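Local coordinates for uncharacterized protein (Staphylococcus aureus subsp. aureus Mu50, PDB 4QPV) that is of unknown function, a member of the DUF1672 family with a kinked-helix and beta-strand repeat fold, at residues A[140-154]-A[240-254]. Residues are numbered along the deposited sequence; the frame is centred on the assembly and turned at random. Where two conformers were deposited one is given.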
loop_
_atom_site.group_PDB
_atom_site.type_symbol
_atom_site.label_atom_id
_atom_site.label_comp_id
_atom_site.label_asym_id
_atom_site.label_seq_id
_atom_site.Cartn_x
_atom_site.Cartn_y
_atom_site.Cartn_z
ATOM N N ASN A 140 -12.734 -4.951 -10.073
ATOM C CA ASN A 140 -13.776 -5.972 -9.924
ATOM C C ASN A 140 -13.615 -6.711 -8.607
ATOM O O ASN A 140 -14.622 -6.994 -7.960
ATOM C CB ASN A 140 -13.768 -6.967 -11.060
ATOM C CG ASN A 140 -14.244 -6.398 -12.360
ATOM O OD1 ASN A 140 -14.990 -5.405 -12.409
ATOM N ND2 ASN A 140 -13.815 -7.025 -13.443
ATOM N N LEU A 141 -12.360 -7.023 -8.210
ATOM C CA LEU A 141 -12.105 -7.687 -6.929
ATOM C C LEU A 141 -12.579 -6.792 -5.768
ATOM O O LEU A 141 -13.223 -7.293 -4.832
ATOM C CB LEU A 141 -10.610 -8.061 -6.758
ATOM C CG LEU A 141 -10.207 -8.725 -5.411
ATOM C CD1 LEU A 141 -10.992 -10.041 -5.167
ATOM C CD2 LEU A 141 -8.721 -9.020 -5.371
ATOM N N THR A 142 -12.291 -5.474 -5.846
ATOM C CA THR A 142 -12.703 -4.532 -4.789
ATOM C C THR A 142 -14.225 -4.577 -4.601
ATOM O O THR A 142 -14.710 -4.710 -3.472
ATOM C CB THR A 142 -12.233 -3.113 -5.097
ATOM O OG1 THR A 142 -10.819 -3.149 -5.306
ATOM C CG2 THR A 142 -12.580 -2.134 -3.960
ATOM N N GLU A 143 -14.957 -4.529 -5.714
ATOM C CA GLU A 143 -16.410 -4.596 -5.728
ATOM C C GLU A 143 -16.913 -5.922 -5.079
ATOM O O GLU A 143 -17.819 -5.888 -4.247
ATOM C CB GLU A 143 -16.903 -4.465 -7.175
ATOM C CG GLU A 143 -18.414 -4.504 -7.301
ATOM C CD GLU A 143 -19.166 -3.348 -6.662
ATOM O OE1 GLU A 143 -18.549 -2.297 -6.373
ATOM O OE2 GLU A 143 -20.393 -3.493 -6.480
ATOM N N VAL A 144 -16.297 -7.068 -5.432
ATOM C CA VAL A 144 -16.689 -8.381 -4.885
ATOM C C VAL A 144 -16.447 -8.418 -3.359
ATOM O O VAL A 144 -17.270 -8.956 -2.620
ATOM C CB VAL A 144 -15.990 -9.565 -5.622
ATOM C CG1 VAL A 144 -16.279 -10.906 -4.933
ATOM C CG2 VAL A 144 -16.408 -9.625 -7.098
ATOM N N LEU A 145 -15.366 -7.796 -2.880
ATOM C CA LEU A 145 -15.072 -7.779 -1.445
ATOM C C LEU A 145 -16.119 -6.935 -0.689
ATOM O O LEU A 145 -16.528 -7.316 0.403
ATOM C CB LEU A 145 -13.636 -7.301 -1.189
ATOM C CG LEU A 145 -12.583 -8.383 -1.532
ATOM C CD1 LEU A 145 -11.232 -7.773 -1.766
ATOM C CD2 LEU A 145 -12.522 -9.472 -0.430
ATOM N N LYS A 146 -16.626 -5.865 -1.319
ATOM C CA LYS A 146 -17.709 -5.035 -0.761
ATOM C C LYS A 146 -19.016 -5.838 -0.728
ATOM O O LYS A 146 -19.756 -5.771 0.249
ATOM C CB LYS A 146 -17.901 -3.767 -1.611
ATOM C CG LYS A 146 -16.806 -2.711 -1.402
ATOM C CD LYS A 146 -16.983 -1.625 -2.469
ATOM C CE LYS A 146 -15.903 -0.570 -2.388
ATOM N NZ LYS A 146 -16.160 0.505 -3.400
ATOM N N GLU A 147 -19.272 -6.606 -1.804
ATOM C CA GLU A 147 -20.466 -7.448 -1.974
ATOM C C GLU A 147 -20.615 -8.480 -0.863
ATOM O O GLU A 147 -21.734 -8.754 -0.433
ATOM C CB GLU A 147 -20.426 -8.214 -3.310
ATOM C CG GLU A 147 -20.660 -7.435 -4.598
ATOM C CD GLU A 147 -20.677 -8.322 -5.832
ATOM O OE1 GLU A 147 -21.047 -9.511 -5.696
ATOM O OE2 GLU A 147 -20.322 -7.836 -6.930
ATOM N N TYR A 148 -19.502 -9.071 -0.406
ATOM C CA TYR A 148 -19.589 -10.154 0.573
ATOM C C TYR A 148 -19.256 -9.837 2.027
ATOM O O TYR A 148 -19.239 -10.778 2.852
ATOM C CB TYR A 148 -18.728 -11.325 0.070
ATOM C CG TYR A 148 -19.360 -12.031 -1.111
ATOM C CD1 TYR A 148 -20.424 -12.916 -0.936
ATOM C CD2 TYR A 148 -18.940 -11.770 -2.412
ATOM C CE1 TYR A 148 -21.034 -13.539 -2.025
ATOM C CE2 TYR A 148 -19.548 -12.386 -3.510
ATOM C CZ TYR A 148 -20.577 -13.287 -3.309
ATOM O OH TYR A 148 -21.149 -13.927 -4.387
ATOM N N LYS A 149 -19.049 -8.533 2.368
ATOM C CA LYS A 149 -18.698 -8.185 3.738
ATOM C C LYS A 149 -19.807 -8.608 4.734
ATOM O O LYS A 149 -19.461 -9.029 5.839
ATOM C CB LYS A 149 -18.281 -6.704 3.879
ATOM C CG LYS A 149 -19.327 -5.645 3.592
ATOM C CD LYS A 149 -18.667 -4.264 3.515
ATOM C CE LYS A 149 -18.867 -3.407 4.745
ATOM N NZ LYS A 149 -20.230 -2.803 4.788
ATOM N N SER A 150 -21.098 -8.541 4.361
ATOM C CA SER A 150 -22.159 -8.971 5.268
ATOM C C SER A 150 -22.192 -10.497 5.438
ATOM O O SER A 150 -22.214 -10.985 6.578
ATOM C CB SER A 150 -23.522 -8.456 4.800
ATOM O OG SER A 150 -24.524 -8.997 5.639
ATOM N N LYS A 151 -22.187 -11.238 4.318
ATOM C CA LYS A 151 -22.263 -12.696 4.330
ATOM C C LYS A 151 -21.104 -13.314 5.140
ATOM O O LYS A 151 -21.359 -14.218 5.930
ATOM C CB LYS A 151 -22.258 -13.258 2.895
ATOM C CG LYS A 151 -22.520 -14.771 2.854
ATOM C CD LYS A 151 -22.376 -15.375 1.476
ATOM C CE LYS A 151 -22.757 -16.842 1.511
ATOM N NZ LYS A 151 -22.389 -17.533 0.243
ATOM N N TYR A 152 -19.861 -12.854 4.920
ATOM C CA TYR A 152 -18.684 -13.433 5.583
ATOM C C TYR A 152 -18.204 -12.630 6.789
ATOM O O TYR A 152 -17.138 -12.921 7.349
ATOM C CB TYR A 152 -17.560 -13.685 4.580
ATOM C CG TYR A 152 -17.957 -14.756 3.583
ATOM C CD1 TYR A 152 -18.113 -16.086 3.979
ATOM C CD2 TYR A 152 -18.239 -14.431 2.256
ATOM C CE1 TYR A 152 -18.511 -17.069 3.073
ATOM C CE2 TYR A 152 -18.658 -15.403 1.345
ATOM C CZ TYR A 152 -18.784 -16.722 1.755
ATOM O OH TYR A 152 -19.181 -17.675 0.851
ATOM N N LYS A 153 -19.059 -11.700 7.255
ATOM C CA LYS A 153 -18.915 -10.973 8.505
ATOM C C LYS A 153 -17.531 -10.325 8.674
ATOM O O LYS A 153 -16.768 -10.692 9.577
ATOM C CB LYS A 153 -19.203 -11.927 9.686
ATOM C CG LYS A 153 -20.620 -12.512 9.665
ATOM C CD LYS A 153 -20.819 -13.510 10.779
ATOM C CE LYS A 153 -22.236 -14.074 10.838
ATOM N NZ LYS A 153 -22.549 -14.925 9.664
ATOM N N TYR A 154 -17.209 -9.375 7.805
ATOM C CA TYR A 154 -15.936 -8.666 7.907
ATOM C C TYR A 154 -16.103 -7.203 7.463
ATOM O O TYR A 154 -17.119 -6.809 6.889
ATOM C CB TYR A 154 -14.810 -9.376 7.067
ATOM C CG TYR A 154 -15.067 -9.413 5.568
ATOM C CD1 TYR A 154 -14.820 -8.294 4.763
ATOM C CD2 TYR A 154 -15.512 -10.576 4.948
ATOM C CE1 TYR A 154 -15.090 -8.312 3.393
ATOM C CE2 TYR A 154 -15.817 -10.596 3.584
ATOM C CZ TYR A 154 -15.579 -9.472 2.806
ATOM O OH TYR A 154 -15.883 -9.523 1.468
ATOM N N GLU A 240 -15.582 -20.647 6.946
ATOM C CA GLU A 240 -16.178 -19.522 6.213
ATOM C C GLU A 240 -15.202 -18.945 5.185
ATOM O O GLU A 240 -15.626 -18.625 4.076
ATOM C CB GLU A 240 -16.644 -18.441 7.189
ATOM C CG GLU A 240 -17.935 -18.839 7.883
ATOM C CD GLU A 240 -18.113 -18.086 9.181
ATOM O OE1 GLU A 240 -17.544 -18.521 10.209
ATOM O OE2 GLU A 240 -18.744 -17.007 9.146
HETATM N N MSE A 241 -13.891 -18.902 5.520
HETATM C CA MSE A 241 -12.848 -18.390 4.620
HETATM C C MSE A 241 -12.599 -19.369 3.464
HETATM O O MSE A 241 -12.447 -18.936 2.310
HETATM C CB MSE A 241 -11.559 -18.055 5.379
HETATM C CG MSE A 241 -11.721 -16.801 6.276
HETATM SE SE MSE A 241 -12.259 -15.187 5.242
HETATM C CE MSE A 241 -14.120 -15.114 5.678
ATOM N N ILE A 242 -12.643 -20.672 3.749
ATOM C CA ILE A 242 -12.517 -21.687 2.701
ATOM C C ILE A 242 -13.678 -21.502 1.728
ATOM O O ILE A 242 -13.470 -21.517 0.523
ATOM C CB ILE A 242 -12.488 -23.126 3.297
ATOM C CG1 ILE A 242 -11.119 -23.406 3.977
ATOM C CG2 ILE A 242 -12.820 -24.200 2.222
ATOM C CD1 ILE A 242 -11.146 -24.679 4.922
ATOM N N ASP A 243 -14.883 -21.278 2.263
ATOM C CA ASP A 243 -16.071 -21.116 1.427
ATOM C C ASP A 243 -15.995 -19.835 0.599
ATOM O O ASP A 243 -16.272 -19.877 -0.594
ATOM C CB ASP A 243 -17.350 -21.158 2.268
ATOM C CG ASP A 243 -18.592 -21.157 1.404
ATOM O OD1 ASP A 243 -18.760 -22.113 0.606
ATOM O OD2 ASP A 243 -19.403 -20.211 1.535
ATOM N N PHE A 244 -15.562 -18.719 1.201
ATOM C CA PHE A 244 -15.407 -17.484 0.464
ATOM C C PHE A 244 -14.340 -17.670 -0.645
ATOM O O PHE A 244 -14.580 -17.218 -1.755
ATOM C CB PHE A 244 -15.064 -16.319 1.417
ATOM C CG PHE A 244 -15.030 -14.927 0.806
ATOM C CD1 PHE A 244 -15.778 -14.625 -0.330
ATOM C CD2 PHE A 244 -14.291 -13.910 1.401
ATOM C CE1 PHE A 244 -15.772 -13.336 -0.872
ATOM C CE2 PHE A 244 -14.279 -12.620 0.859
ATOM C CZ PHE A 244 -15.021 -12.342 -0.272
ATOM N N SER A 245 -13.212 -18.384 -0.380
ATOM C CA SER A 245 -12.203 -18.647 -1.430
ATOM C C SER A 245 -12.846 -19.395 -2.608
ATOM O O SER A 245 -12.614 -19.041 -3.771
ATOM C CB SER A 245 -11.037 -19.465 -0.886
ATOM O OG SER A 245 -10.155 -19.803 -1.944
ATOM N N GLU A 246 -13.681 -20.401 -2.309
ATOM C CA GLU A 246 -14.373 -21.159 -3.355
ATOM C C GLU A 246 -15.290 -20.250 -4.184
ATOM O O GLU A 246 -15.293 -20.355 -5.407
ATOM C CB GLU A 246 -15.156 -22.349 -2.767
ATOM C CG GLU A 246 -14.217 -23.413 -2.201
ATOM C CD GLU A 246 -13.142 -23.925 -3.148
ATOM O OE1 GLU A 246 -13.487 -24.343 -4.275
ATOM O OE2 GLU A 246 -11.949 -23.877 -2.776
ATOM N N VAL A 247 -16.007 -19.325 -3.530
ATOM C CA VAL A 247 -16.867 -18.343 -4.205
ATOM C C VAL A 247 -15.997 -17.462 -5.160
ATOM O O VAL A 247 -16.317 -17.335 -6.346
ATOM C CB VAL A 247 -17.661 -17.500 -3.171
ATOM C CG1 VAL A 247 -18.318 -16.263 -3.811
ATOM C CG2 VAL A 247 -18.698 -18.359 -2.459
ATOM N N LEU A 248 -14.874 -16.937 -4.653
ATOM C CA LEU A 248 -13.942 -16.094 -5.417
ATOM C C LEU A 248 -13.371 -16.810 -6.653
ATOM O O LEU A 248 -13.331 -16.213 -7.735
ATOM C CB LEU A 248 -12.802 -15.597 -4.499
ATOM C CG LEU A 248 -13.240 -14.618 -3.417
ATOM C CD1 LEU A 248 -12.120 -14.340 -2.433
ATOM C CD2 LEU A 248 -13.769 -13.309 -4.025
ATOM N N LYS A 249 -12.991 -18.100 -6.522
ATOM C CA LYS A 249 -12.457 -18.891 -7.650
ATOM C C LYS A 249 -13.433 -18.973 -8.827
ATOM O O LYS A 249 -12.990 -19.107 -9.977
ATOM C CB LYS A 249 -12.083 -20.317 -7.224
ATOM C CG LYS A 249 -10.892 -20.392 -6.279
ATOM C CD LYS A 249 -10.750 -21.802 -5.715
ATOM C CE LYS A 249 -9.734 -21.832 -4.604
ATOM N NZ LYS A 249 -9.512 -23.215 -4.106
ATOM N N LYS A 250 -14.746 -18.861 -8.546
ATOM C CA LYS A 250 -15.799 -18.945 -9.573
ATOM C C LYS A 250 -16.168 -17.574 -10.184
ATOM O O LYS A 250 -16.988 -17.527 -11.105
ATOM C CB LYS A 250 -17.055 -19.626 -9.016
ATOM C CG LYS A 250 -16.870 -21.094 -8.698
ATOM C CD LYS A 250 -18.167 -21.639 -8.139
ATOM C CE LYS A 250 -18.049 -23.050 -7.636
ATOM N NZ LYS A 250 -19.383 -23.590 -7.267
ATOM N N LYS A 251 -15.543 -16.480 -9.710
ATOM C CA LYS A 251 -15.762 -15.143 -10.261
ATOM C C LYS A 251 -14.815 -14.989 -11.432
ATOM O O LYS A 251 -13.598 -14.964 -11.236
ATOM C CB LYS A 251 -15.524 -14.032 -9.199
ATOM C CG LYS A 251 -16.411 -14.131 -7.968
ATOM C CD LYS A 251 -17.848 -13.697 -8.201
ATOM C CE LYS A 251 -18.689 -14.405 -7.177
ATOM N NZ LYS A 251 -20.012 -13.793 -6.985
ATOM N N LYS A 252 -15.357 -14.928 -12.649
ATOM C CA LYS A 252 -14.528 -14.869 -13.852
ATOM C C LYS A 252 -13.770 -13.551 -14.012
ATOM O O LYS A 252 -12.656 -13.561 -14.533
ATOM C CB LYS A 252 -15.377 -15.120 -15.109
ATOM C CG LYS A 252 -15.967 -16.526 -15.164
ATOM C CD LYS A 252 -16.702 -16.794 -16.479
ATOM C CE LYS A 252 -17.957 -17.624 -16.300
ATOM N NZ LYS A 252 -17.664 -19.035 -15.935
ATOM N N ASN A 253 -14.357 -12.436 -13.570
ATOM C CA ASN A 253 -13.831 -11.095 -13.827
ATOM C C ASN A 253 -12.771 -10.592 -12.821
ATOM O O ASN A 253 -12.306 -9.458 -12.964
ATOM C CB ASN A 253 -15.009 -10.108 -13.896
ATOM C CG ASN A 253 -15.781 -9.929 -12.600
ATOM O OD1 ASN A 253 -15.773 -10.781 -11.699
ATOM N ND2 ASN A 253 -16.511 -8.828 -12.504
ATOM N N ILE A 254 -12.359 -11.419 -11.849
ATOM C CA ILE A 254 -11.363 -10.990 -10.864
ATOM C C ILE A 254 -9.933 -11.473 -11.289
ATOM O O ILE A 254 -9.818 -12.198 -12.291
ATOM C CB ILE A 254 -11.757 -11.393 -9.417
ATOM C CG1 ILE A 254 -11.767 -12.923 -9.200
ATOM C CG2 ILE A 254 -13.081 -10.724 -8.992
ATOM C CD1 ILE A 254 -11.634 -13.318 -7.635
HETATM O O HOH W 1 -20.424 -16.408 7.102
HETATM O O HOH W 2 -16.567 -15.198 8.794
HETATM O O HOH W 3 -20.276 -16.836 11.310
#
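An aromatic cluster of Phe244 with Tyr148, Tyr152 and Tyr154 joins the end of helix 135-147, the turn after it and the start of strand 154-155 to helix 234-249; the N-to-C directions of segments 140-147 and 240-249 lie at 139° to each other. The axes of these two segments come no closer than 12.0 Å, and large side chains fill the space between them. Phe244 CB lies over the centre of the Tyr152 ring in a CH-pi contact, 3.6 Å from the centroid; with CG anti to the backbone N, the Phe244 ring continues past it, the two rings nearly parallel but slid apart, while Leu248 CD1 covers the opposite face of Phe244. Leu145 CD2 meets the Phe244 edge near CZ, and the Tyr148 ring stands obliquely to it. Tyr154 OH also touches Phe244 CZ, yet its polar partner is the carbonyl of Leu145 at the helix end, reached in the carbonyl plane on a lone pair (OH to O 2.5 Å). Phe244 also touches Leu262 and Tyr154 touches Ile264, both on strand 259-265.

The hydroxyls of Tyr152 and Tyr148 are also held. Tyr152 OH donates to Asp243 OD2 at 2.6 Å, coming from above the carboxylate plane; Lys151 NZ, 4.2 Å from OD2, probably adds favourable charge. Lys251 NZ approaches the Tyr148 ring in its plane and donates to OH. Beyond them, Val144 CG1 packs on Leu248 CD2 and Val144 CG2 on Ile254 CG2. At the far end the amides of Asn140 and Asn253 are stacked, their planes 27° apart, and Asn140 ND2 gives a nearly straight bond (170°) to Asn253 O, 2.9 Å away and met from above its carbonyl plane.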